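Long-range contact in catalase (Corynebacterium glutamicum, PDB 4B7H), which probably breaks down hydrogen peroxide to water and oxygen at a heme iron, where nitric oxide is bound as an inhibitor: residues Gly135-Val140 with Asn332-Val337. Numbering follows the deposited sequence.
Sequences GNYDIV and NIVPGV. With HEM (protoporphyrin IX containing Fe), chain E.
In the antiparallel beta-barrel at the core of the catalase fold, strand 135-142 packs along 135-138 against segment 332-337, which leads into strand 337-338, with buried Y137 meeting N332, V334 and V337. The strand runs on to the heme, where V140 CG1 lies 3.6 Å from HEM C2D. The carbonyl N332 O accepts a hydrogen bond from D138 N (3.0 Å) and also lies at the edge of the Y137 ring, in its plane, 3.2 Å from CD1. Amide N332 ND2 donates to D138 OD2 at 2.9 Å, meeting it from above the carboxylate, 64° out of its plane. Aspartate offers two acceptor oxygens, OD1 to R129 in a salt bridge and OD2 also to the backbone N of D329; asparagine adds to its donor an acceptor, OD1, taken by R365. With CG anti to its backbone N (chi1 176°), Y137 crosses V334, whose CG2 packs on CB at 3.9 Å, and meets V337 tip to tip. Tyrosine suits the place: its ring lies among valines while OH bonds Y228 OH. The type II turn from V334 to V337, with G336 at its positive phi, brings V337 CG2 into an off-centre CH-pi contact, 4.3 Å from the Y137 ring centroid, and V337 CG1 to 3.4 Å from Y137 OH.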
ATOM      1  N   GLY A 135     -10.348 -28.025  -3.328  1.00  8.97           N
ATOM      2  CA  GLY A 135      -9.592 -26.783  -3.360  1.00 10.57           C
ATOM      3  C   GLY A 135      -8.972 -26.487  -4.714  1.00  8.75           C
ATOM      4  O   GLY A 135      -8.999 -27.323  -5.623  1.00 10.16           O
ATOM      5  N   ASN A 136      -8.415 -25.286  -4.860  1.00  8.37           N
ATOM      6  CA  ASN A 136      -7.719 -24.922  -6.092  1.00  8.88           C
ATOM      7  C   ASN A 136      -6.364 -25.609  -6.137  1.00  8.92           C
ATOM      8  O   ASN A 136      -5.556 -25.454  -5.227  1.00  9.51           O
ATOM      9  CB  ASN A 136      -7.531 -23.405  -6.217  1.00  9.62           C
ATOM     10  CG  ASN A 136      -8.852 -22.659  -6.357  1.00  9.19           C
ATOM     11  OD1 ASN A 136      -9.865 -23.253  -6.732  1.00 10.62           O
ATOM     12  ND2 ASN A 136      -8.845 -21.353  -6.060  1.00 11.82           N
ATOM     13  N   TYR A 137      -6.134 -26.381  -7.194  1.00  8.47           N
ATOM     14  CA  TYR A 137      -4.844 -27.019  -7.418  1.00  8.36           C
ATOM     15  C   TYR A 137      -4.190 -26.325  -8.602  1.00  7.03           C
ATOM     16  O   TYR A 137      -4.698 -26.402  -9.730  1.00  8.94           O
ATOM     17  CB  TYR A 137      -5.032 -28.511  -7.717  1.00  8.67           C
ATOM     18  CG  TYR A 137      -3.746 -29.239  -8.051  1.00  8.67           C
ATOM     19  CD1 TYR A 137      -2.538 -28.857  -7.476  1.00  9.97           C
ATOM     20  CD2 TYR A 137      -3.735 -30.304  -8.950  1.00  8.64           C
ATOM     21  CE1 TYR A 137      -1.359 -29.515  -7.783  1.00  9.40           C
ATOM     22  CE2 TYR A 137      -2.551 -30.967  -9.263  1.00 10.38           C
ATOM     23  CZ  TYR A 137      -1.373 -30.565  -8.674  1.00 10.36           C
ATOM     24  OH  TYR A 137      -0.201 -31.217  -8.983  1.00 10.52           O
ATOM     25  N   ASP A 138      -3.086 -25.627  -8.352  1.00  7.69           N
ATOM     26  CA  ASP A 138      -2.391 -24.939  -9.432  1.00  8.48           C
ATOM     27  C   ASP A 138      -1.149 -25.708  -9.813  1.00  8.55           C
ATOM     28  O   ASP A 138      -0.379 -26.119  -8.937  1.00  9.41           O
ATOM     29  CB  ASP A 138      -1.949 -23.523  -9.019  1.00  8.60           C
ATOM     30  CG  ASP A 138      -3.109 -22.596  -8.694  1.00  9.16           C
ATOM     31  OD1 ASP A 138      -4.287 -22.960  -8.896  1.00  8.76           O
ATOM     32  OD2 ASP A 138      -2.816 -21.472  -8.242  1.00  8.68           O
ATOM     33  N   ILE A 139      -0.967 -25.903 -11.115  1.00  7.87           N
ATOM     34  CA  ILE A 139       0.309 -26.387 -11.634  1.00  8.87           C
ATOM     35  C   ILE A 139       0.910 -25.236 -12.426  1.00  8.34           C
ATOM     36  O   ILE A 139       0.505 -24.955 -13.557  1.00  8.61           O
ATOM     37  CB  ILE A 139       0.179 -27.660 -12.498  1.00  9.32           C
ATOM     38  CG1 ILE A 139      -0.515 -28.771 -11.700  1.00 10.14           C
ATOM     39  CG2 ILE A 139       1.567 -28.110 -12.975  1.00 10.77           C
ATOM     40  CD1 ILE A 139      -0.764 -30.054 -12.480  1.00 10.77           C
ATOM     41  N   VAL A 140       1.840 -24.539 -11.786  1.00  8.48           N
ATOM     42  CA  VAL A 140       2.413 -23.334 -12.352  1.00  8.53           C
ATOM     43  C   VAL A 140       3.669 -23.773 -13.090  1.00  8.13           C
ATOM     44  O   VAL A 140       4.768 -23.849 -12.517  1.00  8.61           O
ATOM     45  CB  VAL A 140       2.696 -22.295 -11.241  1.00  8.28           C
ATOM     46  CG1 VAL A 140       3.230 -20.999 -11.833  1.00  9.30           C
ATOM     47  CG2 VAL A 140       1.411 -22.025 -10.450  1.00  9.85           C
ATOM     48  N   ASN A 332      -0.479 -24.002  -4.021  1.00  7.85           N
ATOM     49  CA  ASN A 332      -1.866 -24.440  -4.070  1.00  8.41           C
ATOM     50  C   ASN A 332      -1.933 -25.920  -4.440  1.00  8.57           C
ATOM     51  O   ASN A 332      -2.288 -26.282  -5.569  1.00  8.94           O
ATOM     52  CB  ASN A 332      -2.664 -23.590  -5.056  1.00  8.32           C
ATOM     53  CG  ASN A 332      -2.986 -22.220  -4.507  1.00  8.11           C
ATOM     54  OD1 ASN A 332      -3.012 -22.014  -3.286  1.00  9.13           O
ATOM     55  ND2 ASN A 332      -3.254 -21.275  -5.400  1.00  9.89           N
ATOM     56  N   ILE A 333      -1.563 -26.770  -3.484  1.00  9.41           N
ATOM     57  CA  ILE A 333      -1.679 -28.206  -3.653  1.00  9.93           C
ATOM     58  C   ILE A 333      -2.916 -28.725  -2.925  1.00  9.93           C
ATOM     59  O   ILE A 333      -3.529 -28.009  -2.121  1.00 10.15           O
ATOM     60  CB  ILE A 333      -0.403 -28.941  -3.205  1.00  9.38           C
ATOM     61  CG1 ILE A 333      -0.103 -28.690  -1.720  1.00  9.71           C
ATOM     62  CG2 ILE A 333       0.776 -28.542  -4.091  1.00 11.22           C
ATOM     63  CD1 ILE A 333       1.064 -29.518  -1.199  1.00 11.31           C
ATOM     64  N   VAL A 334      -3.288 -29.966  -3.230  1.00  9.53           N
ATOM     65  CA  VAL A 334      -4.500 -30.584  -2.702  1.00  8.92           C
ATOM     66  C   VAL A 334      -4.143 -32.001  -2.242  1.00  9.58           C
ATOM     67  O   VAL A 334      -3.074 -32.511  -2.588  1.00 10.57           O
ATOM     68  CB  VAL A 334      -5.622 -30.634  -3.778  1.00  8.70           C
ATOM     69  CG1 VAL A 334      -6.158 -29.242  -4.077  1.00 10.33           C
ATOM     70  CG2 VAL A 334      -5.121 -31.311  -5.047  1.00  9.48           C
ATOM     71  N   PRO A 335      -5.028 -32.650  -1.457  1.00  9.52           N
ATOM     72  CA  PRO A 335      -4.747 -34.029  -1.036  1.00  9.23           C
ATOM     73  C   PRO A 335      -4.452 -34.944  -2.221  1.00 10.15           C
ATOM     74  O   PRO A 335      -5.108 -34.834  -3.258  1.00 10.15           O
ATOM     75  CB  PRO A 335      -6.054 -34.453  -0.350  1.00  9.89           C
ATOM     76  CG  PRO A 335      -6.612 -33.176   0.189  1.00 10.67           C
ATOM     77  CD  PRO A 335      -6.256 -32.124  -0.834  1.00 10.32           C
ATOM     78  N   GLY A 336      -3.468 -35.826  -2.063  1.00 10.10           N
ATOM     79  CA  GLY A 336      -3.042 -36.693  -3.147  1.00 11.30           C
ATOM     80  C   GLY A 336      -1.873 -36.153  -3.961  1.00 10.47           C
ATOM     81  O   GLY A 336      -1.344 -36.858  -4.825  1.00 10.61           O
ATOM     82  N   VAL A 337      -1.472 -34.910  -3.696  1.00 10.33           N
ATOM     83  CA  VAL A 337      -0.320 -34.297  -4.357  1.00 10.09           C
ATOM     84  C   VAL A 337       0.640 -33.776  -3.294  1.00  9.21           C
ATOM     85  O   VAL A 337       0.213 -33.200  -2.285  1.00 11.48           O
ATOM     86  CB  VAL A 337      -0.732 -33.111  -5.251  1.00 11.74           C
ATOM     87  CG1 VAL A 337       0.488 -32.445  -5.868  1.00 13.80           C
ATOM     88  CG2 VAL A 337      -1.685 -33.571  -6.339  1.00 12.38           C
TER
HETATM   89  CHA HEM E1517       5.853 -16.116 -11.707  1.00  7.78           C
HETATM   90  CHB HEM E1517       8.983 -16.975  -8.103  1.00  7.76           C
HETATM   91  CHC HEM E1517      10.933 -20.535 -10.740  1.00  9.27           C
HETATM   92  CHD HEM E1517       6.933 -20.560 -13.420  1.00  9.14           C
HETATM   93  C1A HEM E1517       6.534 -16.026 -10.518  1.00  7.47           C
HETATM   94  C2A HEM E1517       6.248 -15.093  -9.444  1.00  7.68           C
HETATM   95  C3A HEM E1517       7.108 -15.353  -8.449  1.00  7.97           C
HETATM   96  C4A HEM E1517       7.965 -16.439  -8.859  1.00  8.32           C
HETATM   97  CMA HEM E1517       7.223 -14.664  -7.085  1.00  9.58           C
HETATM   98  CAA HEM E1517       5.132 -14.024  -9.474  1.00  8.05           C
HETATM   99  CBA HEM E1517       3.833 -14.639  -8.973  1.00  8.60           C
HETATM  100  CGA HEM E1517       2.739 -13.622  -8.788  1.00  7.98           C
HETATM  101  O1A HEM E1517       1.571 -13.977  -9.084  1.00  8.10           O
HETATM  102  O2A HEM E1517       3.002 -12.473  -8.347  1.00  8.16           O
HETATM  103  C1B HEM E1517       9.811 -17.998  -8.503  1.00  7.39           C
HETATM  104  C2B HEM E1517      10.947 -18.510  -7.769  1.00  8.68           C
HETATM  105  C3B HEM E1517      11.500 -19.484  -8.522  1.00  8.92           C
HETATM  106  C4B HEM E1517      10.710 -19.620  -9.725  1.00  7.95           C
HETATM  107  CMB HEM E1517      11.399 -17.971  -6.397  1.00  8.92           C
HETATM  108  CAB HEM E1517      12.711 -20.391  -8.235  1.00 10.08           C
HETATM  109  CBB HEM E1517      13.089 -20.705  -6.996  1.00 10.92           C
HETATM  110  C1C HEM E1517       9.937 -20.974 -11.594  1.00  8.57           C
HETATM  111  C2C HEM E1517       9.831 -22.273 -12.244  1.00  9.59           C
HETATM  112  C3C HEM E1517       8.710 -22.259 -12.986  1.00  8.77           C
HETATM  113  C4C HEM E1517       8.080 -20.969 -12.804  1.00  9.12           C
HETATM  114  CMC HEM E1517      10.859 -23.422 -12.097  1.00 10.92           C
HETATM  115  CAC HEM E1517       8.067 -23.377 -13.843  1.00  9.86           C
HETATM  116  CBC HEM E1517       8.233 -24.683 -13.573  1.00 13.07           C
HETATM  117  C1D HEM E1517       6.333 -19.342 -13.253  1.00  8.53           C
HETATM  118  C2D HEM E1517       5.194 -18.928 -14.006  1.00  8.01           C
HETATM  119  C3D HEM E1517       4.847 -17.559 -13.490  1.00  8.30           C
HETATM  120  C4D HEM E1517       5.803 -17.267 -12.456  1.00  7.03           C
HETATM  121  CMD HEM E1517       4.485 -19.704 -15.114  1.00  8.89           C
HETATM  122  CAD HEM E1517       3.680 -16.709 -13.972  1.00  8.20           C
HETATM  123  CBD HEM E1517       2.398 -17.252 -13.345  1.00  8.51           C
HETATM  124  CGD HEM E1517       1.284 -16.441 -13.936  1.00  8.26           C
HETATM  125  O1D HEM E1517       0.611 -15.685 -13.192  1.00  8.79           O
HETATM  126  O2D HEM E1517       1.080 -16.532 -15.173  1.00  8.20           O
HETATM  127  NA  HEM E1517       7.584 -16.844 -10.129  1.00  7.83           N
HETATM  128  NB  HEM E1517       9.691 -18.688  -9.690  1.00  7.70           N
HETATM  129  NC  HEM E1517       8.843 -20.203 -11.955  1.00  8.80           N
HETATM  130  ND  HEM E1517       6.679 -18.340 -12.350  1.00  7.78           N
HETATM  131 FE   HEM E1517       8.226 -18.498 -11.073  1.00  7.93          FE